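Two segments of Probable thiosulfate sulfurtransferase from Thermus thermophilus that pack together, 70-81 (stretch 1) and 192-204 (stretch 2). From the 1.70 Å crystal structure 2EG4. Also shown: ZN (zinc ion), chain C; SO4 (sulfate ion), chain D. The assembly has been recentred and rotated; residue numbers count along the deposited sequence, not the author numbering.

Stretch 1 70-81: GLTSRLCRTAFF
Stretch 2 192-204: HSGARSAVAFFVL

Two helices, 73-81 and 195-204, cross at 74° between their N-to-C directions, with axes approaching to 7.5 Å. In register, R77 CA lies 4.9 Å from A195 CA and C76 CA lies 5.3 Å from V199 CA; where the chains come this close, the side chains of A195 and A198 are single methyls. Both helices continue later in the chain, and together the stretches bury 632 Å².

Stretch 1 begins with a tight turn: G70 has phi/psi 92/174, a conformation suited to glycine, L71 follows at -84/79, and T72 N donates a weak hydrogen bond to G70 O at 3.0 Å. T72, at -84/159, is the N-cap: its p rotamer (chi1 68°) brings OG1 2.9 Å from L75 N, which donates to it, while its CA-to-CB bond points away from the partner. Regular helical angles follow from S73. L71 is t,p (chi1 -171°, chi2 69°), and this reaches CD2 across to V199 CG1 at 3.8 Å and V203 CG2 at 4.1 Å, extending the apolar seam beyond the helix start. S73 points toward stretch 2 and sets CB 4.0 Å from A195 CB.

C76 and A198 form the tight centre. C76 is m (chi1 -64°), its CB 3.6 Å from V199 CG2 and 4.0 Å from A198 CB. V199 is t (chi1 177°); its CG2 also lies 3.8 Å from S73 CA, so this methyl packs against backbone as well as side chain. A198 points toward the first helix, its CB only 3.5 Å from C76 O and 3.7 Å from R77 N, a distance at which a single methyl fills the space against the backbone.

Further along, F202 is m (chi1 -74°, chi2 -66°). Its edge faces the helical backbone, CE2 standing 3.4 Å from C76 O and 3.7 Å from F80 N, while CZ meets A79 CB at 3.9 Å. F80 is t (chi1 -177°, chi2 70°) and directs its edge at the face of F201, also t (chi1 169°, chi2 88°). The centroids are 5.0 Å apart, the planes at 83°, and F80 CD1 is 3.8 Å from F201 CE2.

Polar chemistry enters at the N-terminal end of stretch 2. R77 is extended, t,t,t with chi4 -121°, so its aliphatic part runs past A195 (CD to A195 CB 4.0 Å) before NE and NH2 each donate to S193 O at 2.9 Å. One carbonyl thus receives a forked pair, with S193 OG over one guanidinium face. S193 is p (chi1 62°) at phi/psi -138/29; G194 turns the chain at 80/11, a positive phi that favours glycine.

That same turn cradles a sulfate, probably from the crystallisation liquor: S193 N donates to O3 at 2.8 Å, and R196 N to O4 at 2.8 Å. R196 points away from stretch 1, and its m,t,m rotamer (chi4 179°) brings NH2 2.7 Å from sulfate O2. H192 is t (chi1 179°), with NE2 2.1 Å from the zinc ion.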

# COMPACT_ATOMS: atom_id res chain seq x y z
N GLY A 70 7.88 8.01 -9.93
CA GLY A 70 6.46 7.95 -10.25
C GLY A 70 5.68 7.29 -9.14
O GLY A 70 6.25 6.77 -8.16
N LEU A 71 4.36 7.29 -9.28
CA LEU A 71 3.48 6.70 -8.27
C LEU A 71 3.36 5.20 -8.52
O LEU A 71 2.35 4.72 -9.04
CB LEU A 71 2.10 7.36 -8.36
CG LEU A 71 1.11 7.03 -7.24
CD1 LEU A 71 1.52 7.63 -5.91
CD2 LEU A 71 -0.27 7.59 -7.66
N THR A 72 4.37 4.47 -8.09
CA THR A 72 4.45 3.03 -8.30
C THR A 72 3.70 2.21 -7.26
O THR A 72 3.42 2.67 -6.14
CB THR A 72 5.90 2.59 -8.30
OG1 THR A 72 6.42 2.75 -6.98
CG2 THR A 72 6.73 3.46 -9.25
N SER A 73 3.36 0.97 -7.62
CA SER A 73 2.65 0.12 -6.69
C SER A 73 3.63 -0.27 -5.57
O SER A 73 3.21 -0.41 -4.43
CB SER A 73 2.09 -1.13 -7.39
OG SER A 73 3.12 -1.98 -7.82
N ARG A 74 4.92 -0.39 -5.88
CA ARG A 74 5.87 -0.73 -4.81
C ARG A 74 5.99 0.44 -3.82
O ARG A 74 6.06 0.23 -2.62
CB ARG A 74 7.25 -1.14 -5.36
CG ARG A 74 8.02 -0.03 -6.02
CD ARG A 74 9.20 -0.57 -6.84
NE ARG A 74 9.73 0.52 -7.64
CZ ARG A 74 10.25 0.41 -8.86
NH1 ARG A 74 10.31 -0.77 -9.47
NH2 ARG A 74 10.73 1.49 -9.46
N LEU A 75 5.95 1.68 -4.32
CA LEU A 75 6.00 2.83 -3.42
C LEU A 75 4.76 2.88 -2.52
O LEU A 75 4.88 3.03 -1.32
CB LEU A 75 6.08 4.13 -4.25
CG LEU A 75 5.84 5.44 -3.48
CD1 LEU A 75 6.98 5.66 -2.48
CD2 LEU A 75 5.77 6.60 -4.47
N CYS A 76 3.58 2.72 -3.09
CA CYS A 76 2.37 2.81 -2.28
C CYS A 76 2.16 1.63 -1.34
O CYS A 76 1.70 1.82 -0.23
CB CYS A 76 1.18 3.02 -3.20
SG CYS A 76 1.25 4.59 -4.09
N ARG A 77 2.53 0.42 -1.74
CA ARG A 77 2.33 -0.68 -0.79
C ARG A 77 3.31 -0.52 0.36
O ARG A 77 2.96 -0.75 1.51
CB ARG A 77 2.53 -2.04 -1.45
CG ARG A 77 1.89 -3.17 -0.60
CD ARG A 77 2.26 -4.56 -1.14
NE ARG A 77 1.46 -5.64 -0.54
CZ ARG A 77 1.97 -6.67 0.14
NH1 ARG A 77 3.28 -6.78 0.34
NH2 ARG A 77 1.15 -7.62 0.59
N THR A 78 4.52 -0.05 0.06
CA THR A 78 5.49 0.15 1.12
C THR A 78 5.01 1.29 2.03
O THR A 78 5.06 1.16 3.25
CB THR A 78 6.90 0.43 0.53
OG1 THR A 78 7.28 -0.66 -0.33
CG2 THR A 78 7.94 0.52 1.66
N ALA A 79 4.55 2.41 1.45
CA ALA A 79 4.05 3.51 2.26
C ALA A 79 2.85 3.07 3.09
O ALA A 79 2.66 3.52 4.22
CB ALA A 79 3.66 4.71 1.37
N PHE A 80 2.04 2.20 2.50
CA PHE A 80 0.87 1.69 3.19
C PHE A 80 1.29 0.94 4.46
O PHE A 80 0.71 1.15 5.52
CB PHE A 80 0.06 0.77 2.30
CG PHE A 80 -1.20 0.28 2.97
CD1 PHE A 80 -2.26 1.16 3.20
CD2 PHE A 80 -1.28 -1.02 3.46
CE1 PHE A 80 -3.39 0.75 3.92
CE2 PHE A 80 -2.41 -1.44 4.18
CZ PHE A 80 -3.45 -0.56 4.41
N PHE A 81 2.29 0.09 4.36
CA PHE A 81 2.75 -0.62 5.56
C PHE A 81 3.29 0.35 6.61
O PHE A 81 3.01 0.21 7.80
CB PHE A 81 3.86 -1.62 5.21
CG PHE A 81 3.37 -2.94 4.70
CD1 PHE A 81 2.74 -3.83 5.57
CD2 PHE A 81 3.55 -3.31 3.39
CE1 PHE A 81 2.32 -5.09 5.11
CE2 PHE A 81 3.14 -4.56 2.91
CZ PHE A 81 2.52 -5.46 3.78
N HIS A 192 -4.69 -8.11 -5.90
CA HIS A 192 -4.13 -9.43 -5.63
C HIS A 192 -3.49 -9.51 -4.25
O HIS A 192 -3.81 -10.41 -3.47
CB HIS A 192 -3.08 -9.82 -6.67
CG HIS A 192 -2.46 -11.16 -6.42
ND1 HIS A 192 -1.10 -11.32 -6.26
CD2 HIS A 192 -3.01 -12.38 -6.24
CE1 HIS A 192 -0.84 -12.59 -5.99
NE2 HIS A 192 -1.98 -13.25 -5.97
N SER A 193 -2.60 -8.58 -3.93
CA SER A 193 -2.00 -8.62 -2.62
C SER A 193 -1.90 -7.23 -2.02
O SER A 193 -1.00 -6.95 -1.23
CB SER A 193 -0.62 -9.30 -2.63
OG SER A 193 0.32 -8.60 -3.45
N GLY A 194 -2.83 -6.37 -2.42
CA GLY A 194 -2.92 -5.02 -1.87
C GLY A 194 -1.99 -3.93 -2.37
O GLY A 194 -1.93 -2.87 -1.77
N ALA A 195 -1.26 -4.18 -3.46
CA ALA A 195 -0.31 -3.20 -4.00
C ALA A 195 -0.99 -2.11 -4.82
O ALA A 195 -0.89 -0.92 -4.50
CB ALA A 195 0.78 -3.94 -4.84
N ARG A 196 -1.67 -2.48 -5.89
CA ARG A 196 -2.36 -1.48 -6.69
C ARG A 196 -3.45 -0.81 -5.88
O ARG A 196 -3.78 0.37 -6.11
CB ARG A 196 -2.95 -2.11 -7.94
CG ARG A 196 -1.92 -2.42 -9.02
CD ARG A 196 -2.57 -3.24 -10.14
NE ARG A 196 -2.73 -4.63 -9.73
CZ ARG A 196 -3.28 -5.58 -10.49
NH1 ARG A 196 -3.75 -5.29 -11.70
NH2 ARG A 196 -3.31 -6.84 -10.06
N SER A 197 -4.05 -1.55 -4.94
CA SER A 197 -5.09 -0.95 -4.13
C SER A 197 -4.51 0.04 -3.16
O SER A 197 -5.20 0.96 -2.73
CB SER A 197 -5.94 -2.04 -3.44
OG SER A 197 -5.14 -3.03 -2.81
N ALA A 198 -3.23 -0.13 -2.80
CA ALA A 198 -2.58 0.82 -1.91
C ALA A 198 -2.46 2.15 -2.69
O ALA A 198 -2.53 3.24 -2.11
CB ALA A 198 -1.19 0.33 -1.54
N VAL A 199 -2.30 2.04 -4.00
CA VAL A 199 -2.20 3.24 -4.83
C VAL A 199 -3.55 3.95 -4.82
O VAL A 199 -3.64 5.15 -4.61
CB VAL A 199 -1.83 2.90 -6.30
CG1 VAL A 199 -1.82 4.20 -7.14
CG2 VAL A 199 -0.44 2.27 -6.38
N ALA A 200 -4.62 3.18 -5.02
CA ALA A 200 -5.97 3.76 -5.03
C ALA A 200 -6.31 4.31 -3.66
O ALA A 200 -7.01 5.33 -3.53
CB ALA A 200 -6.96 2.70 -5.45
N PHE A 201 -5.79 3.65 -2.62
CA PHE A 201 -6.00 4.05 -1.24
C PHE A 201 -5.49 5.47 -1.06
O PHE A 201 -6.23 6.35 -0.62
CB PHE A 201 -5.26 3.07 -0.29
CG PHE A 201 -5.18 3.53 1.15
CD1 PHE A 201 -6.19 3.24 2.05
CD2 PHE A 201 -4.06 4.22 1.60
CE1 PHE A 201 -6.10 3.61 3.39
CE2 PHE A 201 -3.95 4.61 2.95
CZ PHE A 201 -4.98 4.30 3.84
N PHE A 202 -4.22 5.71 -1.40
CA PHE A 202 -3.66 7.05 -1.25
C PHE A 202 -4.29 8.12 -2.14
O PHE A 202 -4.45 9.27 -1.70
CB PHE A 202 -2.14 7.02 -1.47
CG PHE A 202 -1.41 6.42 -0.33
CD1 PHE A 202 -1.39 7.06 0.91
CD2 PHE A 202 -0.77 5.19 -0.46
CE1 PHE A 202 -0.76 6.49 2.00
CE2 PHE A 202 -0.14 4.60 0.62
CZ PHE A 202 -0.13 5.25 1.86
N VAL A 203 -4.66 7.76 -3.36
CA VAL A 203 -5.28 8.71 -4.26
C VAL A 203 -6.64 9.12 -3.70
O VAL A 203 -6.94 10.31 -3.58
CB VAL A 203 -5.51 8.11 -5.67
CG1 VAL A 203 -6.37 9.08 -6.52
CG2 VAL A 203 -4.17 7.86 -6.34
N LEU A 204 -7.45 8.12 -3.35
CA LEU A 204 -8.78 8.39 -2.82
C LEU A 204 -8.71 9.22 -1.55
O LEU A 204 -9.49 10.16 -1.37
CB LEU A 204 -9.54 7.09 -2.56
CG LEU A 204 -10.02 6.34 -3.81
CD1 LEU A 204 -10.67 5.02 -3.42
CD2 LEU A 204 -11.04 7.21 -4.56
ZN ZN C . -2.04 -15.31 -5.55
S SO4 D . -1.43 -6.39 -6.90
O1 SO4 D . -0.39 -7.22 -7.59
O2 SO4 D . -2.78 -6.81 -7.38
O3 SO4 D . -1.32 -6.59 -5.41
O4 SO4 D . -1.21 -4.94 -7.22